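Local structure of uncharacterized protein (Bacteroides uniformis, 4IYK) at residues D14-T26 with S94-R108. The protein is of unknown function but probably binds carbohydrate, pairing a transthyretin-like N-terminal domain with an E-set-like C-terminal one. Numbering follows the deposited sequence.
Sequences DASIHGSILDEQT and SGDNVYDFKVIPYIR. With EDO (1,2-ethanediol), chain I; EDO (1,2-ethanediol), chain D.
Asp23 and Arg108 lock the far end: the guanidinium takes the carboxylate side-on, NE meeting the syn lone pair of Asp23 OD2 at 2.6 Å and NH2 reaching Asp23 OD1 at 2.9 Å, the planes 37° apart. OD1 also accepts from Gln25 N in an Asx turn, widened to an Asx motif by Thr26 N, while Pro105 CG packs against OD2. Gln25 NE2 lies over one guanidinium face, 3.7 Å above the plane and toward its rim, and NH1 forms a second salt bridge, with Glu128.

At the other end Asp96 is shared by His18 and Ser16. His18 holds its CG between the backbone N and carbonyl carbon (chi1 59°), turning the ring across toward the neighbouring strand, where NE2 meets the syn lone pair of Asp96 OD2 at 3.0 Å, ring and carboxylate nearly coplanar. Ser16 OG donates to the anti side of Asp96 OD1, also at 3.0 Å, and Val98 CG2 rests 3.6 Å from His18 CE1. On the opposite face Ile21 CD1 touches Phe101 CD2 at 3.8 Å, and its CG2 packs against Val103; Tyr99 CD1 sits over the centre of the Phe101 ring.

Parallel pairing runs from Gly95 N–Asp14 O to Glu24 N–Val103 O, interrupted at Tyr99-Asp100, where Asp100 OD1 weakly stands in for the carbonyl at Ser20 N. The salt bridge joins the end of strand 15-23 to the start of strand 107-117, in the next sheet. Strand 15-23, also bonded antiparallel to 62-65 (Ile17 with Asn65, Gly19 with Tyr63), is central in a mixed sheet consistent with the transthyretin-like beta-sandwich of the N-terminal domain.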
# COMPACT_ATOMS: atom_id res chain seq x y z
N ASP A 14 -22.10 15.66 12.58
CA ASP A 14 -22.98 14.82 13.40
C ASP A 14 -22.69 13.31 13.19
O ASP A 14 -23.46 12.47 13.66
CB ASP A 14 -24.46 15.14 13.07
CG ASP A 14 -24.87 15.01 11.60
OD1 ASP A 14 -23.98 14.76 10.74
OD2 ASP A 14 -26.07 15.20 11.29
N ALA A 15 -21.59 12.97 12.49
CA ALA A 15 -21.29 11.57 12.23
C ALA A 15 -19.79 11.25 12.21
O ALA A 15 -18.94 12.15 12.13
CB ALA A 15 -21.94 11.14 10.92
N SER A 16 -19.49 9.96 12.29
CA SER A 16 -18.13 9.43 12.23
C SER A 16 -18.18 8.16 11.39
O SER A 16 -19.24 7.56 11.28
CB SER A 16 -17.55 9.17 13.62
OG SER A 16 -18.43 8.36 14.40
N ILE A 17 -17.07 7.81 10.73
CA ILE A 17 -17.02 6.62 9.89
C ILE A 17 -15.62 6.01 9.95
O ILE A 17 -14.62 6.71 10.03
CB ILE A 17 -17.49 6.90 8.42
CG1 ILE A 17 -17.66 5.58 7.63
CG2 ILE A 17 -16.57 7.94 7.68
CD1 ILE A 17 -18.77 5.63 6.52
N HIS A 18 -15.57 4.69 9.97
CA HIS A 18 -14.30 3.95 10.00
C HIS A 18 -14.54 2.65 9.24
O HIS A 18 -15.69 2.29 8.99
CB HIS A 18 -13.80 3.71 11.44
CG HIS A 18 -14.79 2.95 12.27
ND1 HIS A 18 -14.72 1.57 12.38
CD2 HIS A 18 -15.91 3.39 12.89
CE1 HIS A 18 -15.78 1.22 13.10
NE2 HIS A 18 -16.53 2.28 13.43
N GLY A 19 -13.47 1.97 8.88
CA GLY A 19 -13.54 0.73 8.13
C GLY A 19 -12.21 0.34 7.55
O GLY A 19 -11.17 0.89 7.94
N SER A 20 -12.23 -0.60 6.60
CA SER A 20 -11.01 -1.14 6.04
C SER A 20 -11.08 -1.31 4.55
O SER A 20 -12.16 -1.53 4.00
CB SER A 20 -10.73 -2.51 6.66
OG SER A 20 -10.50 -2.43 8.06
N ILE A 21 -9.89 -1.25 3.90
CA ILE A 21 -9.73 -1.59 2.48
C ILE A 21 -9.33 -3.05 2.51
O ILE A 21 -8.28 -3.40 3.06
CB ILE A 21 -8.71 -0.70 1.70
CG1 ILE A 21 -9.01 0.85 1.85
CG2 ILE A 21 -8.66 -1.13 0.20
CD1 ILE A 21 -10.49 1.35 1.39
N LEU A 22 -10.18 -3.90 1.97
CA LEU A 22 -9.96 -5.35 2.00
C LEU A 22 -9.89 -5.97 0.61
O LEU A 22 -10.63 -5.58 -0.30
CB LEU A 22 -11.07 -6.06 2.79
CG LEU A 22 -11.29 -5.67 4.24
CD1 LEU A 22 -12.53 -6.37 4.82
CD2 LEU A 22 -10.03 -5.91 5.10
N ASP A 23 -9.02 -6.98 0.48
CA ASP A 23 -8.89 -7.75 -0.75
C ASP A 23 -10.15 -8.61 -0.89
O ASP A 23 -10.47 -9.40 0.00
CB ASP A 23 -7.62 -8.61 -0.62
CG ASP A 23 -7.24 -9.36 -1.88
OD1 ASP A 23 -8.11 -10.04 -2.45
OD2 ASP A 23 -6.05 -9.33 -2.24
N GLU A 24 -10.91 -8.41 -1.96
CA GLU A 24 -12.16 -9.14 -2.25
C GLU A 24 -11.92 -10.68 -2.24
O GLU A 24 -12.83 -11.44 -1.86
CB GLU A 24 -12.71 -8.67 -3.62
CG GLU A 24 -13.51 -9.68 -4.42
CD GLU A 24 -13.11 -9.72 -5.89
OE1 GLU A 24 -12.08 -10.35 -6.21
OE2 GLU A 24 -13.81 -9.08 -6.70
N GLN A 25 -10.72 -11.14 -2.67
CA GLN A 25 -10.42 -12.56 -2.76
C GLN A 25 -9.94 -13.14 -1.43
O GLN A 25 -10.51 -14.13 -1.00
CB GLN A 25 -9.40 -12.85 -3.87
CG GLN A 25 -9.17 -14.34 -4.17
CD GLN A 25 -8.08 -14.53 -5.19
OE1 GLN A 25 -8.27 -14.31 -6.39
NE2 GLN A 25 -6.89 -14.93 -4.74
N THR A 26 -8.89 -12.57 -0.81
CA THR A 26 -8.30 -13.11 0.42
C THR A 26 -8.91 -12.56 1.74
O THR A 26 -8.63 -13.13 2.79
CB THR A 26 -6.78 -12.83 0.44
OG1 THR A 26 -6.56 -11.43 0.67
CG2 THR A 26 -6.06 -13.30 -0.81
N SER A 94 -26.48 9.31 11.01
CA SER A 94 -26.14 10.12 12.17
C SER A 94 -25.45 9.20 13.20
O SER A 94 -25.87 8.05 13.36
CB SER A 94 -27.40 10.77 12.74
OG SER A 94 -27.12 11.71 13.77
N GLY A 95 -24.37 9.66 13.80
CA GLY A 95 -23.59 8.87 14.75
C GLY A 95 -22.46 8.08 14.10
O GLY A 95 -21.90 8.51 13.08
N ASP A 96 -22.13 6.90 14.66
CA ASP A 96 -21.03 6.08 14.14
C ASP A 96 -21.49 5.19 12.99
O ASP A 96 -22.61 4.69 12.98
CB ASP A 96 -20.35 5.25 15.23
CG ASP A 96 -19.02 4.65 14.79
OD1 ASP A 96 -18.20 5.39 14.18
OD2 ASP A 96 -18.82 3.43 15.02
N ASN A 97 -20.58 5.00 12.02
CA ASN A 97 -20.77 4.19 10.82
C ASN A 97 -19.56 3.32 10.57
O ASN A 97 -18.42 3.74 10.81
CB ASN A 97 -20.99 5.10 9.59
CG ASN A 97 -22.26 5.91 9.64
OD1 ASN A 97 -23.23 5.60 8.96
ND2 ASN A 97 -22.25 7.01 10.37
N VAL A 98 -19.79 2.11 10.05
CA VAL A 98 -18.67 1.22 9.73
C VAL A 98 -18.87 0.75 8.27
O VAL A 98 -20.01 0.56 7.88
CB VAL A 98 -18.52 0.07 10.79
CG1 VAL A 98 -19.76 -0.81 10.88
CG2 VAL A 98 -17.28 -0.77 10.53
N TYR A 99 -17.79 0.71 7.44
CA TYR A 99 -17.91 0.23 6.05
C TYR A 99 -16.55 -0.23 5.52
O TYR A 99 -15.58 0.54 5.43
CB TYR A 99 -18.54 1.27 5.10
CG TYR A 99 -19.00 0.68 3.78
CD1 TYR A 99 -18.12 0.51 2.71
CD2 TYR A 99 -20.33 0.30 3.59
CE1 TYR A 99 -18.54 -0.03 1.50
CE2 TYR A 99 -20.77 -0.23 2.37
CZ TYR A 99 -19.87 -0.39 1.32
OH TYR A 99 -20.28 -0.91 0.12
N ASP A 100 -16.51 -1.50 5.11
CA ASP A 100 -15.33 -2.10 4.52
C ASP A 100 -15.50 -2.14 3.01
O ASP A 100 -16.56 -2.49 2.52
CB ASP A 100 -15.11 -3.51 5.10
CG ASP A 100 -14.76 -3.54 6.58
OD1 ASP A 100 -14.23 -2.53 7.09
OD2 ASP A 100 -15.03 -4.58 7.23
N PHE A 101 -14.47 -1.72 2.27
CA PHE A 101 -14.52 -1.76 0.81
C PHE A 101 -13.74 -3.00 0.35
O PHE A 101 -12.63 -3.24 0.84
CB PHE A 101 -13.95 -0.46 0.21
CG PHE A 101 -14.69 0.81 0.57
CD1 PHE A 101 -15.75 1.26 -0.20
CD2 PHE A 101 -14.29 1.58 1.65
CE1 PHE A 101 -16.42 2.45 0.12
CE2 PHE A 101 -14.96 2.77 1.99
CZ PHE A 101 -16.02 3.19 1.22
N LYS A 102 -14.30 -3.77 -0.58
CA LYS A 102 -13.74 -4.98 -1.20
C LYS A 102 -13.14 -4.60 -2.56
O LYS A 102 -13.83 -4.03 -3.40
CB LYS A 102 -14.81 -6.08 -1.35
CG LYS A 102 -15.63 -6.35 -0.09
CD LYS A 102 -15.05 -7.42 0.81
CE LYS A 102 -16.03 -7.88 1.87
NZ LYS A 102 -17.15 -8.69 1.30
N VAL A 103 -11.85 -4.88 -2.75
CA VAL A 103 -11.12 -4.42 -3.94
C VAL A 103 -10.29 -5.54 -4.59
O VAL A 103 -10.08 -6.60 -3.98
CB VAL A 103 -10.21 -3.20 -3.56
CG1 VAL A 103 -10.97 -2.15 -2.74
CG2 VAL A 103 -8.93 -3.63 -2.82
N ILE A 104 -9.82 -5.29 -5.81
CA ILE A 104 -8.93 -6.19 -6.55
C ILE A 104 -7.60 -5.46 -6.63
O ILE A 104 -7.51 -4.53 -7.44
CB ILE A 104 -9.46 -6.60 -7.97
CG1 ILE A 104 -10.80 -7.36 -7.88
CG2 ILE A 104 -8.39 -7.41 -8.76
CD1 ILE A 104 -11.59 -7.43 -9.24
N PRO A 105 -6.59 -5.82 -5.79
CA PRO A 105 -5.28 -5.16 -5.91
C PRO A 105 -4.64 -5.51 -7.24
O PRO A 105 -4.96 -6.56 -7.80
CB PRO A 105 -4.47 -5.73 -4.73
CG PRO A 105 -5.07 -7.05 -4.46
CD PRO A 105 -6.54 -6.95 -4.82
N TYR A 106 -3.76 -4.65 -7.77
CA TYR A 106 -3.10 -5.00 -9.03
C TYR A 106 -2.16 -6.18 -8.81
O TYR A 106 -2.08 -7.09 -9.63
CB TYR A 106 -2.33 -3.79 -9.61
CG TYR A 106 -3.23 -2.61 -9.90
CD1 TYR A 106 -4.38 -2.75 -10.67
CD2 TYR A 106 -2.92 -1.34 -9.42
CE1 TYR A 106 -5.22 -1.67 -10.94
CE2 TYR A 106 -3.75 -0.25 -9.68
CZ TYR A 106 -4.90 -0.42 -10.44
OH TYR A 106 -5.73 0.64 -10.70
N ILE A 107 -1.48 -6.18 -7.66
CA ILE A 107 -0.52 -7.21 -7.26
C ILE A 107 -0.73 -7.59 -5.80
O ILE A 107 -0.91 -6.71 -4.95
CB ILE A 107 0.95 -6.68 -7.49
CG1 ILE A 107 1.25 -6.46 -8.99
CG2 ILE A 107 2.01 -7.60 -6.81
CD1 ILE A 107 2.56 -5.79 -9.27
N ARG A 108 -0.60 -8.90 -5.49
CA ARG A 108 -0.59 -9.42 -4.12
C ARG A 108 0.83 -9.88 -3.81
O ARG A 108 1.41 -10.62 -4.60
CB ARG A 108 -1.57 -10.60 -3.97
CG ARG A 108 -3.03 -10.22 -4.03
CD ARG A 108 -3.94 -11.45 -3.90
NE ARG A 108 -5.33 -11.01 -4.06
CZ ARG A 108 -6.05 -11.11 -5.16
NH1 ARG A 108 -5.59 -11.77 -6.22
NH2 ARG A 108 -7.28 -10.60 -5.20
C1 EDO I . -17.50 -2.96 -3.60
O1 EDO I . -16.58 -3.84 -4.24
C2 EDO I . -16.99 -2.58 -2.18
O2 EDO I . -17.88 -1.65 -1.62
C1 EDO D . -19.50 -3.74 3.65
O1 EDO D . -18.86 -4.47 2.60
C2 EDO D . -18.85 -4.14 5.00
O2 EDO D . -19.05 -3.11 5.96
O HOH W 1 -13.42 -2.38 9.63
O HOH W 2 -7.43 -11.91 -8.26